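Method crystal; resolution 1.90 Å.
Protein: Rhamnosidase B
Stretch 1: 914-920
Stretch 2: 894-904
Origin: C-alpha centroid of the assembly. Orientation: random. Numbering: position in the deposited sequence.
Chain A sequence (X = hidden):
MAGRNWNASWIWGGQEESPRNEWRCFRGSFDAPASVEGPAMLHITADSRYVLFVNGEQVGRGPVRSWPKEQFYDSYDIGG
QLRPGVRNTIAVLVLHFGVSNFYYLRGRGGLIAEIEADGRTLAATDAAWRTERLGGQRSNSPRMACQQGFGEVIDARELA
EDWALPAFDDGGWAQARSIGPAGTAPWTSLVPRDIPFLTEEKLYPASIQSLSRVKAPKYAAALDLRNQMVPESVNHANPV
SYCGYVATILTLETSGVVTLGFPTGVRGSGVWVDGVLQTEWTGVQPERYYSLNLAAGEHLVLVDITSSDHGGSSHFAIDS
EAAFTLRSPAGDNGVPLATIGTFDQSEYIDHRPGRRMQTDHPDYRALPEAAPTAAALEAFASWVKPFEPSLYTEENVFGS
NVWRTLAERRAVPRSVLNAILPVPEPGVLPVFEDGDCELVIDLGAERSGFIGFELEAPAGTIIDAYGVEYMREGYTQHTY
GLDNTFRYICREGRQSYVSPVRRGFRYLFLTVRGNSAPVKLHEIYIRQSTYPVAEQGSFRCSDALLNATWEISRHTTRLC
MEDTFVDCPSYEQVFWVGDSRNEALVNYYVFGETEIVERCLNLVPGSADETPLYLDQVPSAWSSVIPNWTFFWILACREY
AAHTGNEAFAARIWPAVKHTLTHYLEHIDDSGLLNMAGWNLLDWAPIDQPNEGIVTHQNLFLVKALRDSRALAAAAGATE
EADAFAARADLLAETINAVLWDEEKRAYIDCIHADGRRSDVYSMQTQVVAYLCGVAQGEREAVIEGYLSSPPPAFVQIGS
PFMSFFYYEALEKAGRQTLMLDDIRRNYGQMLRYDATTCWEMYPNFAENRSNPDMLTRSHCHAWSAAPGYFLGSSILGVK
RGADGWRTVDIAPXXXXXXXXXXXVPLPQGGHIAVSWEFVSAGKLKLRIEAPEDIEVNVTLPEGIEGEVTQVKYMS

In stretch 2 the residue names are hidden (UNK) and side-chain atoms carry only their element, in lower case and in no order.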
# COMPACT_ATOMS: atom_id res chain seq x y z
N ALA A 914 -9.24 25.11 -20.16
CA ALA A 914 -8.06 24.88 -20.99
C ALA A 914 -7.31 26.20 -21.12
O ALA A 914 -7.91 27.24 -21.41
CB ALA A 914 -8.46 24.37 -22.37
N VAL A 915 -6.00 26.17 -20.88
CA VAL A 915 -5.19 27.37 -20.96
C VAL A 915 -3.89 27.13 -21.72
O VAL A 915 -3.24 26.10 -21.55
CB VAL A 915 -4.82 27.89 -19.55
CG1 VAL A 915 -3.80 29.02 -19.65
CG2 VAL A 915 -6.07 28.37 -18.83
N SER A 916 -3.52 28.08 -22.57
CA SER A 916 -2.26 27.97 -23.29
C SER A 916 -1.67 29.37 -23.41
O SER A 916 -2.41 30.35 -23.57
CB SER A 916 -2.48 27.38 -24.69
OG SER A 916 -3.15 28.30 -25.53
N TRP A 917 -0.35 29.46 -23.30
CA TRP A 917 0.31 30.75 -23.45
C TRP A 917 1.73 30.57 -23.94
O TRP A 917 2.33 29.51 -23.80
CB TRP A 917 0.29 31.56 -22.14
CG TRP A 917 0.72 30.86 -20.87
CD1 TRP A 917 -0.10 30.47 -19.84
CD2 TRP A 917 2.05 30.53 -20.46
NE1 TRP A 917 0.64 29.93 -18.82
CE2 TRP A 917 1.97 29.95 -19.17
CE3 TRP A 917 3.31 30.67 -21.06
CZ2 TRP A 917 3.10 29.52 -18.47
CZ3 TRP A 917 4.44 30.23 -20.36
CH2 TRP A 917 4.32 29.66 -19.08
N GLU A 918 2.26 31.62 -24.56
CA GLU A 918 3.62 31.61 -25.05
C GLU A 918 4.07 33.04 -25.28
O GLU A 918 3.25 33.91 -25.57
CB GLU A 918 3.70 30.83 -26.36
CG GLU A 918 3.15 31.55 -27.57
CD GLU A 918 3.23 30.69 -28.82
OE1 GLU A 918 2.43 29.74 -28.95
OE2 GLU A 918 4.10 30.96 -29.68
N PHE A 919 5.36 33.30 -25.11
CA PHE A 919 5.88 34.64 -25.34
C PHE A 919 6.05 34.81 -26.84
O PHE A 919 6.70 33.99 -27.49
CB PHE A 919 7.23 34.84 -24.64
CG PHE A 919 7.11 35.09 -23.17
CD1 PHE A 919 7.20 34.05 -22.26
CD2 PHE A 919 6.88 36.38 -22.69
CE1 PHE A 919 7.05 34.28 -20.89
CE2 PHE A 919 6.73 36.63 -21.33
CZ PHE A 919 6.82 35.57 -20.43
N VAL A 920 5.45 35.85 -27.40
CA VAL A 920 5.55 36.11 -28.83
C VAL A 920 6.67 37.10 -29.12
O VAL A 920 7.13 37.22 -30.25
CB VAL A 920 4.22 36.65 -29.40
CG1 VAL A 920 3.12 35.62 -29.20
CG2 VAL A 920 3.85 37.96 -28.71
N UNK A 894 2.49 32.21 -14.33
CA UNK A 894 3.78 32.57 -13.76
C UNK A 894 4.78 31.77 -14.60
O UNK A 894 5.27 30.73 -14.18
c UNK A 894 3.88 32.17 -12.28
o UNK A 894 2.45 35.29 -10.95
c UNK A 894 2.98 32.99 -11.35
c UNK A 894 3.26 34.48 -11.41
n UNK A 894 4.41 34.86 -11.98
N UNK A 895 5.06 32.25 -15.83
CA UNK A 895 5.99 31.60 -16.76
C UNK A 895 7.40 31.35 -16.25
O UNK A 895 8.07 30.42 -16.71
c UNK A 895 4.61 33.17 -17.90
c UNK A 895 5.98 32.54 -17.96
c UNK A 895 4.47 33.46 -16.43
N UNK A 896 7.86 32.18 -15.33
CA UNK A 896 9.22 32.04 -14.81
C UNK A 896 10.15 32.07 -16.01
O UNK A 896 10.14 33.04 -16.77
c UNK A 896 9.37 30.73 -14.04
s UNK A 896 8.27 30.61 -12.62
N UNK A 897 10.94 31.02 -16.20
CA UNK A 897 11.87 31.00 -17.34
C UNK A 897 11.38 30.19 -18.53
O UNK A 897 12.16 29.87 -19.44
o UNK A 897 12.10 28.50 -16.15
o UNK A 897 14.24 28.69 -15.70
c UNK A 897 13.25 30.48 -16.90
c UNK A 897 13.18 29.13 -16.20
N UNK A 898 10.09 29.85 -18.55
CA UNK A 898 9.52 29.07 -19.64
C UNK A 898 9.10 29.98 -20.81
O UNK A 898 8.78 31.15 -20.61
c UNK A 898 9.55 26.30 -18.31
c UNK A 898 8.52 27.38 -17.94
c UNK A 898 8.29 28.31 -19.14
c UNK A 898 7.20 26.75 -17.52
N UNK A 899 9.11 29.44 -22.03
CA UNK A 899 8.72 30.24 -23.19
C UNK A 899 7.26 29.98 -23.57
O UNK A 899 6.63 30.81 -24.22
o UNK A 899 9.65 28.58 -24.70
c UNK A 899 11.04 30.45 -24.11
c UNK A 899 9.63 29.98 -24.41
N UNK A 900 6.74 28.83 -23.16
CA UNK A 900 5.35 28.48 -23.42
C UNK A 900 4.90 27.36 -22.50
O UNK A 900 5.72 26.65 -21.92
c UNK A 900 6.45 23.25 -25.73
c UNK A 900 6.52 24.65 -25.70
n UNK A 900 7.52 25.48 -26.12
c UNK A 900 7.14 26.79 -25.89
c UNK A 900 5.90 26.82 -25.32
c UNK A 900 5.48 25.45 -25.20
c UNK A 900 5.30 22.66 -25.24
c UNK A 900 4.32 24.84 -24.70
c UNK A 900 5.14 28.05 -24.89
c UNK A 900 4.25 23.44 -24.73
N UNK A 901 3.59 27.22 -22.37
CA UNK A 901 2.99 26.17 -21.55
C UNK A 901 1.52 26.06 -21.91
O UNK A 901 0.92 27.02 -22.40
c UNK A 901 3.15 26.48 -20.07
N UNK A 902 0.95 24.90 -21.67
CA UNK A 902 -0.46 24.69 -21.96
C UNK A 902 -0.96 23.50 -21.16
O UNK A 902 -0.19 22.61 -20.80
c UNK A 902 -0.67 24.48 -23.46
o UNK A 902 0.07 22.60 -26.30
c UNK A 902 0.37 23.54 -25.54
c UNK A 902 0.15 23.36 -24.05
o UNK A 902 0.83 24.63 -25.95
N UNK A 903 -2.25 23.48 -20.87
CA UNK A 903 -2.79 22.38 -20.10
C UNK A 903 -4.29 22.48 -19.99
O UNK A 903 -4.91 23.41 -20.52
N UNK A 904 -4.86 21.51 -19.29
CA UNK A 904 -6.29 21.42 -19.10
C UNK A 904 -6.57 20.93 -17.69
O UNK A 904 -5.92 20.00 -17.21
c UNK A 904 -8.41 20.28 -19.90
c UNK A 904 -6.56 20.81 -21.53
c UNK A 904 -6.89 20.39 -20.10
O HOH W 1 1.39 27.29 -25.56

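Position 894 carries three side-chain carbons in a row, the third bearing one oxygen and one nitrogen; this terminal amide on a two-carbon linker is glutamine, Gln894, and its CA-to-CB bond points away from stretch 1. At position 895 three carbons close a ring onto the backbone nitrogen, which is unique to proline. The ring of Pro895 lies over one face of the Trp917 indole, with CG 3.9 Å from the centroid of the six-membered ring of Trp917, and its CB is also 3.6 Å from CE1 of Phe919, at the edge of that ring.

Position 896 has one carbon followed by a sulfur, the side chain of a cysteine. The CA-to-CB bond of Cys896 points away and the residue makes no contact, but its positive phi of 55° suits the type II' turn that it helps to form. Position 897 has two carbons, the second with two oxygens. This short carboxylate is Asp897, exposed and remote from stretch 1, its oxygens hydrogen-bonded elsewhere in the structure. At 898 four carbons fork at the second, as in leucine. The backbone N of Leu898 donates to O of Pro895 at 2.8 Å, closing the turn, while its CB lies 4.2 Å from CH2 of Trp917, near the plane of the indole.

Position 899 bears one carbon carrying an oxygen and a carbon: a threonine. The CA-to-CB bond of Thr899 points away from stretch 1; its backbone O accepts a hydrogen bond from Phe919 N at 2.9 Å. Position 900 has one carbon leading into fused five- and six-membered rings with eight carbons and one nitrogen, an indole, hence tryptophan. CB of Trp900 packs 3.5 Å from CB of Glu918, its non-hydrogen-bonded partner, but the end of the side chain leads away.

A single carbon at 901 identifies alanine. CB of Ala901 sits 3.6 Å from the centroid of the six-membered ring of Trp917, on the face opposite Pro895. At 902 three carbons end in two oxygens, the longer carboxylate of glutamate. Glu902 pairs with Ser916, their CB atoms 3.6 Å apart, and a water lies within hydrogen-bonding distance of both OE2 of Glu902, at 2.7 Å, and O of Trp917, at 3.0 Å. Position 903 has no side-chain atoms and is Gly903, bound to Val915 through backbone alone. Position 904 has one carbon carrying two more, a valine; CG2 of Val904 meets CB of Ala914 at 4.1 Å.

The contact rests on an antiparallel strand pair. Reciprocal hydrogen bonds join Val915 with Gly903 (Val915 N to Gly903 O 3.0 Å, Gly903 N to Val915 O 2.9 Å) and Trp917 with Ala901 (Trp917 N to Ala901 O 2.9 Å, Ala901 N to Trp917 O 3.0 Å). On the face shared by Trp917 and Ala901, the indole reaches back over stretch 2 and is clamped between the methyl of Ala901 and the ring of Pro895. The strand register and the turn thus meet at one aromatic ring.

Stretch 2 894-904: QPCDLTWAEGV
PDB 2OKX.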